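Local structure of putative iron binding protein (Bordetella pertussis Tohama I, 1Y9U) at residues D106-V111 / V222-F227; F120-L125 / I193-A198; N144-A149 / K307-A312; W163-K168 / V316-F321; T235-S240 / L300-I305. The protein binds ferric iron through tyrosine side chains, probably as the periplasmic solute-binding protein of a bacterial iron-uptake system. All coordinates share one frame; numbering follows the deposited sequence.

Contact 1: residues D106-V111 / V222-F227; sequences DRVLYV and VVRPTF
Asp106 OD2 takes one charged bond across the contact, from Arg224 NE at 2.8 Å, and its carboxylate is gripped a second time through water. Water 1 donates to Asp106 OD1 (3.0 Å) and accepts from Arg224 NH2 (2.8 Å), while Arg224 NH1 goes to the carbonyl of Gly293, so each guanidinium nitrogen has a defined partner. OD2 lies near the guanidinium plane, yet the two planes are turned 43° apart, so NE approaches 26° above the carboxylate plane. The arginine reaches Asp106 by running extended from CG to NE beside Val108, whose CG1 lies 3.7 Å from Arg224 CG; the other branch, CG2, meets Val222 CG1 at 3.8 Å. The backbones are joined by a reciprocal pair: Val223 N to Leu109 O at 3.0 Å, nearly straight at 174°, and Leu109 N to Val223 O at 2.9 Å. Just past the end of strand 220-223, Pro225 lays its CD 3.6 Å from Val108 CA. Leu109 with Val223 is thus an antiparallel hydrogen-bonded pair, and Tyr110 with Val222 the adjoining non-hydrogen-bonded one: the regular register of strand 220-223 along strand 100-112 in the mixed sheet.

Contact 2: residues F120-L125 / I193-A198; sequences FRYGDL and IGLANA
Leu125 is at the middle of the contact, touching Ile193 and Leu195, with Phe120 and Tyr122 adding one contact each to those two strand residues. Its CG stands anti to the backbone N (chi1 -163°), which spreads the two methyls over two residues of strand 193-197. CD2 presses on Leu195 CD1 at 3.4 Å, shorter than a relaxed methyl-methyl contact, and CD1 meets Ile193 CD1 at 3.7 Å, the two side chains running antiparallel alongside each other. Ile193 holds CG1 in the crowded position between its backbone N and carbonyl carbon (chi1 67°), and its CD1 also touches Phe120 CZ at 4.0 Å. On the other flank Tyr122 offers a ring edge, with CE2 lying 4.2 Å from Leu195 CD2.

A second shell sets these groups. Asp124 lays its CB against one face of the Phe120 ring, and its OD2 accepts the amide of Arg121 at 2.9 Å in a nearly straight bond (169°), while Asp124 N returns to Arg121 O at 2.8 Å. The short 3-10 turn 122-125 is therefore tied back to the residue before it. Tyr122 is fixed at both ends: its OH bonds Arg107 O and His236 N, and its carbonyl takes Trp163 NE1. The strand is held by backbone bonds from Ile193 to Lys133 and Cys135, and from Gly194 to Tyr110.

Further out, Leu147 and Trp163 pack on Leu195. Between the two segments the chemistry is entirely apolar: their fit rests on methyl and ring shape, while the polar bonds that set its orientation lie around it.

Contact 3: residues N144-A149 / K307-A312; sequences NTALVA and KYRKQA
A steep helix-helix crossing joins the C-terminal helix 303-318 to helix 142-155, whose first turn carries Tyr143, an Fe(3+) ligand, though no iron is bound here. The axes of the two short segments pass 8.0 Å apart at 107°, a close approach permitted by the alanines at the crossing. Ala149 CB meets Tyr308 CB at 3.7 Å, near where helix 303-318 is kinked and the amides of Lys310 and Gln311 make no bond to the preceding turn. In Arg309 CG is anti to the backbone N (chi1 -154°), and a bend at chi2 (75°) folds the guanidinium back over helix 142-155, with Ala146 CB 3.4 Å above one face near the rim. At the edge, NE donates to Thr145 OG1 at 2.9 Å, close to the guanidinium plane; the hydroxyl also makes a weak bond with Pro142 O. NH2 turns elsewhere, to a salt bridge with Asp63 and a bond with Pro142 O. The arginine therefore links the first turn of helix 142-155 to the Asp63 loop, its charge probably balanced there. Tightest is Ala312: its CB sits 3.5 Å from Val148 CG1, closer than usual for two carbons, and 3.5 Å from Ala149 N.

Contact 4: residues W163-K168 / V316-F321; sequences WLRGVK and VDKVGF
Lys168 sets CG anti to its backbone N (chi1 175°) and runs extended to NZ, Phe321 likewise has CG anti (chi1 -168°), and Arg165 puts CG anti to its carbonyl carbon (chi1 -72°); Lys168 and Arg165 thereby reach the end of helix 303-318, while Phe321 reaches back to helix 157-170. NZ of Lys168 donates to Gly320 O at 2.9 Å, from well above the carbonyl plane, and to Val319 O at 3.2 Å, lying in that carbonyl's plane. Water 3 closes the group, accepting from Lys168 NZ (2.9 Å) and donating to Val319 O (2.7 Å). The ammonium thus faces carbonyls at a helix C-terminus, an arrangement that would be expected to stabilise its charge. The end itself is a Schellman motif: Gly320 has positive phi, with backbone bonds from Gly320 N to Asp317 O and Phe321 N to Val316 O. Phe321 then turns a ring edge to helix 157-170, its CZ 3.8 Å from Val167 CG1 and its CE2 3.7 Å from Leu164 O. Val319 CG1 lies 3.8 Å above the centre of the Arg165 guanidinium, whose NH1 reaches Lys318 O through water 2. Arg165 and Lys318, like charges, both form salt bridges to Glu161. Leu164 also packs on Val148 of helix 142-155, so helix 157-170 lies against that helix as well as the end of helix 303-318.

Contact 5: residues T235-S240 / L300-I305; sequences THVNIS and LPVAEI
The closest packing gathers at the tip of Ile305. Its CG1 is anti to the carbonyl carbon (chi1 -69°) and the chain runs on nearly extended (chi2 160°), so that CD1 meets the His236 ring tip to tip and comes within 3.7 Å of Val237 O. Val302 CG1 approaches the same carbonyl oxygen at 3.8 Å, so two methyls about one turn apart converge on one backbone atom. The rest is looser: Val237 CG2 stands 4.4 Å from Val302 CG1, and Ile239 CD1 is 4.3 Å from Val302 CG2. On the far side of segment 300-305 Pro301 is exposed, and Ala303 and Glu304 are partly so, all well away from the strand. The chain turns through bonds from Glu304 N to Pro301 O (3.0 Å) and from Ile305 N to Val302 O (2.9 Å), bringing Val302 and Ile305 to the same inward side. On the strand Asn238 OD1 takes Ile239 N on a lone pair at 2.8 Å and also the amide of Ile64. The start of helix 303-318 is packed against strand 237-245, with Ile64 of helix 64-72 touching Val302 and Ile305, Ala146 of helix 142-155 against Ile305, and strand 100-112 bonded to the backbone at His236.

Overall arrangement
Contacts 1 and 2 lie closest, centres about 5 Å apart: contact 1 lies on strand 100-112 and contact 2 on its neighbour 193-197, nested inside the loop closed by contact 1. Contact 5 follows contact 1 in series and touches it, through strand 237-245 of the same sheet. Helix 303-318 threads contacts 5, 3 and 4 in that order, over about 21 Å between the centres of 5 and 4, which do not touch. Contact 3 alternates along the chain with contacts 1, 2 and 4. The C-terminal helix is thereby bound to helix 142-155, which carries Tyr143 in its first turn, to helix 157-170 and to strand 237-245, probably one of the strands joining the two lobes.

Contact 1: residues D106-V111 / V222-F227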
# COMPACT_ATOMS: atom_id res chain seq x y z
N ASP A 106 3.99 1.04 -2.92
CA ASP A 106 5.21 1.78 -2.74
C ASP A 106 5.00 3.27 -2.86
O ASP A 106 4.27 3.74 -3.75
CB ASP A 106 6.35 1.31 -3.66
CG ASP A 106 6.00 1.22 -5.12
OD1 ASP A 106 4.93 0.71 -5.49
OD2 ASP A 106 6.82 1.57 -5.97
N ARG A 107 5.64 3.99 -1.96
CA ARG A 107 5.53 5.43 -1.92
C ARG A 107 6.81 6.00 -2.51
O ARG A 107 7.89 5.77 -2.00
CB ARG A 107 5.27 5.93 -0.50
CG ARG A 107 4.84 7.38 -0.44
CD ARG A 107 3.90 7.68 0.74
NE ARG A 107 3.30 9.02 0.74
CZ ARG A 107 2.29 9.37 -0.06
NH1 ARG A 107 1.79 8.52 -0.94
NH2 ARG A 107 1.79 10.58 0.04
N VAL A 108 6.66 6.67 -3.65
CA VAL A 108 7.78 7.02 -4.51
C VAL A 108 7.85 8.53 -4.74
O VAL A 108 7.08 9.30 -4.19
CB VAL A 108 7.68 6.23 -5.84
CG1 VAL A 108 7.59 4.71 -5.58
CG2 VAL A 108 6.48 6.67 -6.66
N LEU A 109 8.80 8.95 -5.57
CA LEU A 109 8.98 10.34 -5.94
C LEU A 109 8.48 10.54 -7.36
O LEU A 109 8.97 9.90 -8.29
CB LEU A 109 10.45 10.72 -5.86
CG LEU A 109 10.74 12.22 -5.83
CD1 LEU A 109 10.32 12.87 -4.49
CD2 LEU A 109 12.21 12.50 -6.11
N TYR A 110 7.47 11.38 -7.52
CA TYR A 110 7.09 11.85 -8.85
C TYR A 110 8.05 12.96 -9.22
O TYR A 110 8.35 13.79 -8.38
CB TYR A 110 5.70 12.43 -8.85
CG TYR A 110 4.53 11.50 -8.56
CD1 TYR A 110 4.70 10.16 -8.20
CD2 TYR A 110 3.22 11.99 -8.64
CE1 TYR A 110 3.59 9.36 -7.91
CE2 TYR A 110 2.13 11.20 -8.37
CZ TYR A 110 2.32 9.87 -8.03
OH TYR A 110 1.21 9.12 -7.69
N VAL A 111 8.54 12.95 -10.46
CA VAL A 111 9.59 13.86 -10.90
C VAL A 111 9.21 14.42 -12.26
O VAL A 111 8.82 13.66 -13.15
CB VAL A 111 10.95 13.14 -11.01
CG1 VAL A 111 12.03 14.08 -11.48
CG2 VAL A 111 11.30 12.47 -9.66
N VAL A 222 8.72 8.33 -12.57
CA VAL A 222 8.87 7.81 -11.22
C VAL A 222 10.34 7.54 -10.92
O VAL A 222 11.06 6.92 -11.71
CB VAL A 222 8.06 6.51 -11.05
CG1 VAL A 222 8.46 5.75 -9.80
CG2 VAL A 222 6.58 6.82 -11.02
N VAL A 223 10.77 8.01 -9.76
CA VAL A 223 12.02 7.57 -9.14
C VAL A 223 11.62 6.98 -7.80
O VAL A 223 10.94 7.64 -7.01
CB VAL A 223 13.02 8.74 -8.98
CG1 VAL A 223 14.24 8.30 -8.19
CG2 VAL A 223 13.44 9.25 -10.33
N ARG A 224 12.03 5.74 -7.54
CA ARG A 224 11.73 5.09 -6.27
C ARG A 224 12.84 5.39 -5.27
O ARG A 224 13.96 4.88 -5.43
CB ARG A 224 11.63 3.57 -6.45
CG ARG A 224 10.48 3.11 -7.35
CD ARG A 224 10.00 1.78 -6.93
NE ARG A 224 8.94 1.17 -7.71
CZ ARG A 224 9.12 0.33 -8.73
NH1 ARG A 224 10.32 0.13 -9.25
NH2 ARG A 224 8.08 -0.29 -9.28
N PRO A 225 12.56 6.18 -4.23
CA PRO A 225 13.59 6.43 -3.22
C PRO A 225 13.85 5.21 -2.38
O PRO A 225 13.03 4.29 -2.30
CB PRO A 225 12.99 7.54 -2.36
CG PRO A 225 11.82 8.08 -3.14
CD PRO A 225 11.31 6.89 -3.91
N THR A 226 15.01 5.21 -1.72
CA THR A 226 15.32 4.22 -0.71
C THR A 226 15.69 4.88 0.59
O THR A 226 16.02 6.07 0.64
CB THR A 226 16.47 3.33 -1.17
OG1 THR A 226 17.63 4.13 -1.42
CG2 THR A 226 16.12 2.60 -2.48
N PHE A 227 15.60 4.10 1.65
CA PHE A 227 16.20 4.49 2.92
C PHE A 227 17.74 4.38 2.87
O PHE A 227 18.28 3.40 2.42
CB PHE A 227 15.56 3.68 4.05
CG PHE A 227 14.17 4.15 4.40
CD1 PHE A 227 13.05 3.39 4.09
CD2 PHE A 227 14.00 5.34 5.07
CE1 PHE A 227 11.79 3.84 4.44
CE2 PHE A 227 12.74 5.78 5.42
CZ PHE A 227 11.64 5.04 5.09
O HOH W 1 5.46 0.02 -8.31

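Contact 2: residues F120-L125 / I193-A198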
# COMPACT_ATOMS: atom_id res chain seq x y z
N PHE A 120 17.28 8.52 -5.61
CA PHE A 120 16.91 9.39 -4.48
C PHE A 120 16.88 8.58 -3.21
O PHE A 120 16.48 7.41 -3.23
CB PHE A 120 15.50 9.94 -4.72
CG PHE A 120 15.21 11.31 -4.12
CD1 PHE A 120 15.77 12.44 -4.67
CD2 PHE A 120 14.30 11.47 -3.08
CE1 PHE A 120 15.46 13.69 -4.18
CE2 PHE A 120 14.01 12.74 -2.60
CZ PHE A 120 14.56 13.83 -3.16
N ARG A 121 17.30 9.21 -2.12
CA ARG A 121 17.05 8.68 -0.78
C ARG A 121 15.95 9.51 -0.15
O ARG A 121 15.86 10.70 -0.39
CB ARG A 121 18.31 8.75 0.09
CG ARG A 121 19.32 7.68 -0.28
CD ARG A 121 20.14 8.04 -1.53
NE ARG A 121 20.31 6.90 -2.41
CZ ARG A 121 20.48 6.97 -3.72
NH1 ARG A 121 20.51 8.14 -4.34
NH2 ARG A 121 20.65 5.85 -4.42
N TYR A 122 15.08 8.90 0.66
CA TYR A 122 13.99 9.70 1.24
C TYR A 122 14.50 10.95 1.95
O TYR A 122 13.93 12.01 1.82
CB TYR A 122 13.12 8.88 2.20
CG TYR A 122 12.29 7.83 1.49
CD1 TYR A 122 12.62 6.48 1.56
CD2 TYR A 122 11.17 8.21 0.78
CE1 TYR A 122 11.86 5.51 0.89
CE2 TYR A 122 10.41 7.27 0.12
CZ TYR A 122 10.76 5.92 0.16
OH TYR A 122 10.00 4.97 -0.48
N GLY A 123 15.62 10.81 2.64
CA GLY A 123 16.23 11.93 3.33
C GLY A 123 16.53 13.12 2.43
O GLY A 123 16.56 14.25 2.91
N ASP A 124 16.79 12.88 1.15
CA ASP A 124 17.13 13.96 0.22
C ASP A 124 16.02 14.99 0.06
O ASP A 124 16.28 16.10 -0.38
CB ASP A 124 17.50 13.41 -1.17
CG ASP A 124 18.68 12.46 -1.14
OD1 ASP A 124 19.50 12.50 -0.18
OD2 ASP A 124 18.85 11.63 -2.06
N LEU A 125 14.78 14.63 0.39
CA LEU A 125 13.67 15.54 0.20
C LEU A 125 13.77 16.79 1.10
O LEU A 125 13.17 17.81 0.82
CB LEU A 125 12.35 14.80 0.44
CG LEU A 125 11.09 15.48 -0.11
CD1 LEU A 125 11.10 15.59 -1.62
CD2 LEU A 125 9.88 14.70 0.36
N ILE A 193 9.17 17.98 -7.90
CA ILE A 193 9.13 16.63 -7.35
C ILE A 193 8.09 16.56 -6.25
O ILE A 193 7.65 17.57 -5.71
CB ILE A 193 10.52 16.19 -6.78
CG1 ILE A 193 10.91 17.01 -5.54
CG2 ILE A 193 11.60 16.26 -7.84
CD1 ILE A 193 12.27 16.58 -4.95
N GLY A 194 7.69 15.35 -5.89
CA GLY A 194 6.81 15.17 -4.73
C GLY A 194 6.66 13.72 -4.38
O GLY A 194 6.93 12.86 -5.20
N LEU A 195 6.21 13.44 -3.16
CA LEU A 195 6.02 12.06 -2.72
C LEU A 195 4.58 11.68 -2.94
O LEU A 195 3.68 12.43 -2.59
CB LEU A 195 6.34 11.90 -1.23
CG LEU A 195 7.81 11.87 -0.83
CD1 LEU A 195 7.92 11.89 0.69
CD2 LEU A 195 8.49 10.64 -1.41
N ALA A 196 4.39 10.50 -3.53
CA ALA A 196 3.07 9.99 -3.86
C ALA A 196 3.20 8.52 -4.24
O ALA A 196 4.29 8.03 -4.51
CB ALA A 196 2.43 10.80 -4.96
N ASN A 197 2.09 7.78 -4.23
CA ASN A 197 2.16 6.35 -4.43
C ASN A 197 2.28 5.98 -5.92
O ASN A 197 1.64 6.58 -6.79
CB ASN A 197 0.99 5.65 -3.79
CG ASN A 197 1.13 5.54 -2.30
OD1 ASN A 197 2.15 5.82 -1.76
ND2 ASN A 197 0.05 5.13 -1.64
N ALA A 198 3.08 4.96 -6.21
CA ALA A 198 3.40 4.57 -7.58
C ALA A 198 2.18 4.12 -8.37
O ALA A 198 2.07 4.36 -9.56
CB ALA A 198 4.42 3.47 -7.54

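Contact 3: residues N144-A149 / K307-A312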
# COMPACT_ATOMS: atom_id res chain seq x y z
N ASN A 144 1.38 9.02 4.34
CA ASN A 144 2.51 9.74 4.88
C ASN A 144 2.87 9.29 6.29
O ASN A 144 4.06 9.16 6.58
CB ASN A 144 2.27 11.25 4.84
CG ASN A 144 2.42 11.83 3.44
OD1 ASN A 144 3.15 11.31 2.61
ND2 ASN A 144 1.69 12.92 3.18
N THR A 145 1.90 9.03 7.16
CA THR A 145 2.27 8.59 8.50
C THR A 145 2.95 7.25 8.49
O THR A 145 3.80 7.00 9.31
CB THR A 145 1.10 8.56 9.48
OG1 THR A 145 0.11 7.65 9.01
CG2 THR A 145 0.43 9.93 9.62
N ALA A 146 2.60 6.38 7.55
CA ALA A 146 3.30 5.11 7.44
C ALA A 146 4.77 5.31 7.06
O ALA A 146 5.65 4.62 7.57
CB ALA A 146 2.62 4.21 6.44
N LEU A 147 5.05 6.24 6.14
CA LEU A 147 6.43 6.51 5.70
C LEU A 147 7.23 7.08 6.87
O LEU A 147 8.37 6.70 7.11
CB LEU A 147 6.44 7.47 4.49
CG LEU A 147 7.83 7.95 4.02
CD1 LEU A 147 8.68 6.80 3.56
CD2 LEU A 147 7.69 9.02 2.92
N VAL A 148 6.61 8.02 7.59
CA VAL A 148 7.23 8.62 8.79
C VAL A 148 7.52 7.56 9.85
O VAL A 148 8.58 7.56 10.45
CB VAL A 148 6.36 9.78 9.34
CG1 VAL A 148 6.94 10.35 10.65
CG2 VAL A 148 6.27 10.88 8.27
N ALA A 149 6.59 6.64 10.05
CA ALA A 149 6.79 5.55 11.02
C ALA A 149 7.97 4.67 10.64
O ALA A 149 8.80 4.32 11.47
CB ALA A 149 5.52 4.73 11.18
N LYS A 307 3.73 -0.29 14.64
CA LYS A 307 4.37 -0.02 15.94
C LYS A 307 4.64 1.46 16.16
O LYS A 307 4.46 1.95 17.25
CB LYS A 307 5.70 -0.80 16.06
CG LYS A 307 6.51 -0.56 17.36
CD LYS A 307 7.84 -1.34 17.41
CE LYS A 307 8.73 -0.93 18.61
NZ LYS A 307 9.87 -1.89 18.86
N TYR A 308 5.11 2.16 15.12
CA TYR A 308 5.55 3.55 15.23
C TYR A 308 4.53 4.56 14.69
O TYR A 308 4.84 5.76 14.62
CB TYR A 308 6.90 3.74 14.52
CG TYR A 308 8.06 3.11 15.23
CD1 TYR A 308 8.57 1.87 14.84
CD2 TYR A 308 8.67 3.74 16.31
CE1 TYR A 308 9.65 1.29 15.48
CE2 TYR A 308 9.75 3.16 16.97
CZ TYR A 308 10.23 1.94 16.55
OH TYR A 308 11.30 1.34 17.20
N ARG A 309 3.33 4.12 14.34
CA ARG A 309 2.33 4.95 13.66
C ARG A 309 1.90 6.16 14.48
O ARG A 309 1.85 7.28 13.99
CB ARG A 309 1.09 4.15 13.21
CG ARG A 309 0.40 4.79 12.01
CD ARG A 309 1.17 4.55 10.72
NE ARG A 309 0.46 4.80 9.48
CZ ARG A 309 -0.29 3.92 8.82
NH1 ARG A 309 -0.49 2.70 9.29
NH2 ARG A 309 -0.82 4.27 7.66
N LYS A 310 1.56 5.91 15.74
CA LYS A 310 1.08 6.99 16.60
C LYS A 310 2.21 7.99 16.88
O LYS A 310 1.99 9.19 16.79
CB LYS A 310 0.52 6.43 17.91
CG LYS A 310 -0.16 7.46 18.81
CD LYS A 310 -0.29 6.97 20.26
CE LYS A 310 -1.28 5.81 20.38
NZ LYS A 310 -1.46 5.31 21.79
N GLN A 311 3.42 7.51 17.12
CA GLN A 311 4.59 8.37 17.30
C GLN A 311 4.81 9.25 16.06
O GLN A 311 5.11 10.43 16.16
CB GLN A 311 5.85 7.54 17.58
CG GLN A 311 7.05 8.39 18.04
CD GLN A 311 8.30 7.60 18.39
OE1 GLN A 311 8.29 6.37 18.41
NE2 GLN A 311 9.39 8.32 18.64
N ALA A 312 4.64 8.66 14.88
CA ALA A 312 4.82 9.37 13.63
C ALA A 312 3.79 10.47 13.48
O ALA A 312 4.14 11.58 13.12
CB ALA A 312 4.70 8.38 12.47

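Contact 4: residues W163-K168 / V316-F321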
# COMPACT_ATOMS: atom_id res chain seq x y z
N TRP A 163 13.95 15.77 9.36
CA TRP A 163 13.46 15.55 8.00
C TRP A 163 12.11 16.22 7.78
O TRP A 163 11.93 16.93 6.81
CB TRP A 163 13.36 14.05 7.73
CG TRP A 163 12.95 13.71 6.33
CD1 TRP A 163 13.76 13.72 5.25
CD2 TRP A 163 11.65 13.34 5.87
NE1 TRP A 163 13.05 13.37 4.13
CE2 TRP A 163 11.76 13.10 4.48
CE3 TRP A 163 10.42 13.14 6.50
CZ2 TRP A 163 10.67 12.69 3.71
CZ3 TRP A 163 9.33 12.74 5.72
CH2 TRP A 163 9.48 12.51 4.34
N LEU A 164 11.17 16.00 8.69
CA LEU A 164 9.86 16.61 8.58
C LEU A 164 9.92 18.13 8.50
O LEU A 164 9.24 18.75 7.68
CB LEU A 164 8.94 16.19 9.72
CG LEU A 164 8.40 14.75 9.62
CD1 LEU A 164 7.82 14.32 10.95
CD2 LEU A 164 7.37 14.65 8.47
N ARG A 165 10.74 18.75 9.36
CA ARG A 165 10.87 20.20 9.35
C ARG A 165 11.49 20.70 8.03
O ARG A 165 11.05 21.71 7.49
CB ARG A 165 11.70 20.67 10.53
CG ARG A 165 11.03 20.57 11.86
CD ARG A 165 11.88 21.22 12.97
NE ARG A 165 11.39 20.83 14.28
CZ ARG A 165 10.30 21.34 14.84
NH1 ARG A 165 9.61 22.31 14.26
NH2 ARG A 165 9.89 20.89 16.02
N GLY A 166 12.46 19.97 7.49
CA GLY A 166 13.11 20.36 6.26
C GLY A 166 12.18 20.20 5.06
O GLY A 166 12.17 21.02 4.16
N VAL A 167 11.39 19.12 5.05
CA VAL A 167 10.43 18.90 3.98
C VAL A 167 9.33 19.96 4.04
O VAL A 167 9.00 20.59 3.01
CB VAL A 167 9.83 17.50 4.05
CG1 VAL A 167 8.65 17.32 3.07
CG2 VAL A 167 10.90 16.48 3.74
N LYS A 168 8.80 20.21 5.23
CA LYS A 168 7.82 21.28 5.40
C LYS A 168 8.32 22.59 4.79
O LYS A 168 7.62 23.28 4.06
CB LYS A 168 7.44 21.47 6.88
CG LYS A 168 6.50 22.65 7.13
CD LYS A 168 6.30 22.95 8.58
CE LYS A 168 5.41 24.18 8.70
NZ LYS A 168 5.08 24.58 10.12
N VAL A 316 4.43 14.58 13.18
CA VAL A 316 3.88 15.41 12.13
C VAL A 316 3.16 16.63 12.72
O VAL A 316 3.33 17.75 12.25
CB VAL A 316 2.96 14.56 11.21
CG1 VAL A 316 2.10 15.45 10.30
CG2 VAL A 316 3.76 13.55 10.39
N ASP A 317 2.40 16.39 13.79
CA ASP A 317 1.69 17.48 14.46
C ASP A 317 2.63 18.44 15.20
O ASP A 317 2.43 19.66 15.15
CB ASP A 317 0.65 16.92 15.43
CG ASP A 317 -0.37 17.93 15.81
OD1 ASP A 317 -1.06 18.49 14.91
OD2 ASP A 317 -0.57 18.22 17.00
N LYS A 318 3.68 17.89 15.82
CA LYS A 318 4.68 18.69 16.54
C LYS A 318 5.28 19.74 15.63
O LYS A 318 5.43 20.90 16.01
CB LYS A 318 5.79 17.79 17.07
CG LYS A 318 6.89 18.52 17.87
CD LYS A 318 8.03 17.61 18.27
CE LYS A 318 9.02 18.34 19.19
NZ LYS A 318 10.18 17.50 19.50
N VAL A 319 5.62 19.35 14.41
CA VAL A 319 6.27 20.25 13.47
C VAL A 319 5.30 21.16 12.71
O VAL A 319 5.74 22.01 11.93
CB VAL A 319 7.22 19.52 12.49
CG1 VAL A 319 8.16 18.59 13.22
CG2 VAL A 319 6.46 18.77 11.41
N GLY A 320 4.00 20.97 12.89
CA GLY A 320 3.00 21.78 12.20
C GLY A 320 3.12 21.60 10.69
O GLY A 320 3.06 22.55 9.93
N PHE A 321 3.31 20.36 10.26
CA PHE A 321 3.60 20.03 8.86
C PHE A 321 2.57 20.58 7.88
O PHE A 321 2.94 20.97 6.78
CB PHE A 321 3.68 18.53 8.70
CG PHE A 321 4.26 18.08 7.39
CD1 PHE A 321 3.43 17.77 6.33
CD2 PHE A 321 5.63 17.96 7.21
CE1 PHE A 321 3.97 17.35 5.11
CE2 PHE A 321 6.15 17.53 6.01
CZ PHE A 321 5.32 17.23 4.97
O HOH W 2 7.05 23.22 15.44
O HOH W 3 7.41 24.13 11.77

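Contact 5: residues T235-S240 / L300-I305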
# COMPACT_ATOMS: atom_id res chain seq x y z
N THR A 235 12.90 0.63 -0.81
CA THR A 235 11.77 1.54 -0.97
C THR A 235 10.68 1.21 0.02
O THR A 235 10.40 0.03 0.28
CB THR A 235 11.25 1.42 -2.41
OG1 THR A 235 12.27 1.86 -3.33
CG2 THR A 235 10.01 2.29 -2.64
N HIS A 236 10.05 2.24 0.58
CA HIS A 236 8.94 2.10 1.49
C HIS A 236 7.72 1.54 0.78
O HIS A 236 7.29 2.07 -0.23
CB HIS A 236 8.57 3.46 2.08
CG HIS A 236 7.38 3.39 2.99
ND1 HIS A 236 6.11 3.83 2.66
CD2 HIS A 236 7.29 2.88 4.23
CE1 HIS A 236 5.30 3.60 3.69
NE2 HIS A 236 5.99 3.02 4.65
N VAL A 237 7.15 0.50 1.37
CA VAL A 237 5.88 -0.05 0.92
C VAL A 237 4.88 -0.19 2.06
O VAL A 237 5.23 -0.57 3.19
CB VAL A 237 6.02 -1.41 0.18
CG1 VAL A 237 7.02 -1.31 -0.96
CG2 VAL A 237 6.36 -2.57 1.13
N ASN A 238 3.64 0.18 1.79
CA ASN A 238 2.53 -0.36 2.58
C ASN A 238 1.94 -1.52 1.76
O ASN A 238 2.47 -1.89 0.70
CB ASN A 238 1.48 0.71 3.01
CG ASN A 238 0.78 0.38 4.35
OD1 ASN A 238 0.58 -0.76 4.71
ND2 ASN A 238 0.45 1.44 5.13
N ILE A 239 0.86 -2.11 2.25
CA ILE A 239 0.33 -3.31 1.63
C ILE A 239 -1.17 -3.35 1.60
O ILE A 239 -1.84 -2.66 2.34
CB ILE A 239 0.83 -4.56 2.42
CG1 ILE A 239 0.28 -4.57 3.85
CG2 ILE A 239 2.34 -4.69 2.36
CD1 ILE A 239 0.55 -5.90 4.59
N SER A 240 -1.70 -4.19 0.73
CA SER A 240 -3.02 -4.79 0.98
C SER A 240 -2.76 -6.20 1.50
O SER A 240 -1.69 -6.76 1.29
CB SER A 240 -3.90 -4.84 -0.27
OG SER A 240 -3.47 -5.88 -1.16
N LEU A 300 12.62 -3.85 6.15
CA LEU A 300 11.90 -3.60 7.39
C LEU A 300 10.64 -4.47 7.47
O LEU A 300 9.86 -4.52 6.51
CB LEU A 300 11.51 -2.12 7.45
CG LEU A 300 10.90 -1.64 8.76
CD1 LEU A 300 12.00 -1.51 9.82
CD2 LEU A 300 10.20 -0.30 8.59
N PRO A 301 10.39 -5.15 8.57
CA PRO A 301 9.08 -5.77 8.78
C PRO A 301 8.00 -4.70 8.75
O PRO A 301 8.11 -3.71 9.46
CB PRO A 301 9.21 -6.43 10.16
CG PRO A 301 10.66 -6.62 10.33
CD PRO A 301 11.32 -5.44 9.69
N VAL A 302 7.00 -4.84 7.89
CA VAL A 302 5.98 -3.79 7.80
C VAL A 302 5.19 -3.65 9.08
O VAL A 302 4.60 -2.61 9.32
CB VAL A 302 5.03 -3.96 6.59
CG1 VAL A 302 5.78 -3.70 5.30
CG2 VAL A 302 4.33 -5.33 6.58
N ALA A 303 5.21 -4.66 9.95
CA ALA A 303 4.60 -4.52 11.26
C ALA A 303 5.18 -3.34 12.06
O ALA A 303 4.47 -2.76 12.87
CB ALA A 303 4.68 -5.81 12.05
N GLU A 304 6.44 -3.00 11.81
CA GLU A 304 7.09 -1.82 12.42
C GLU A 304 6.36 -0.51 12.11
O GLU A 304 6.39 0.43 12.91
CB GLU A 304 8.57 -1.71 11.98
CG GLU A 304 9.47 -2.82 12.48
CD GLU A 304 9.88 -2.62 13.93
OE1 GLU A 304 9.19 -3.14 14.81
OE2 GLU A 304 10.88 -1.92 14.17
N ILE A 305 5.73 -0.44 10.95
CA ILE A 305 4.96 0.75 10.59
C ILE A 305 3.80 0.95 11.57
O ILE A 305 3.54 2.05 12.04
CB ILE A 305 4.46 0.65 9.13
CG1 ILE A 305 5.63 0.73 8.16
CG2 ILE A 305 3.42 1.71 8.82
CD1 ILE A 305 5.29 0.17 6.81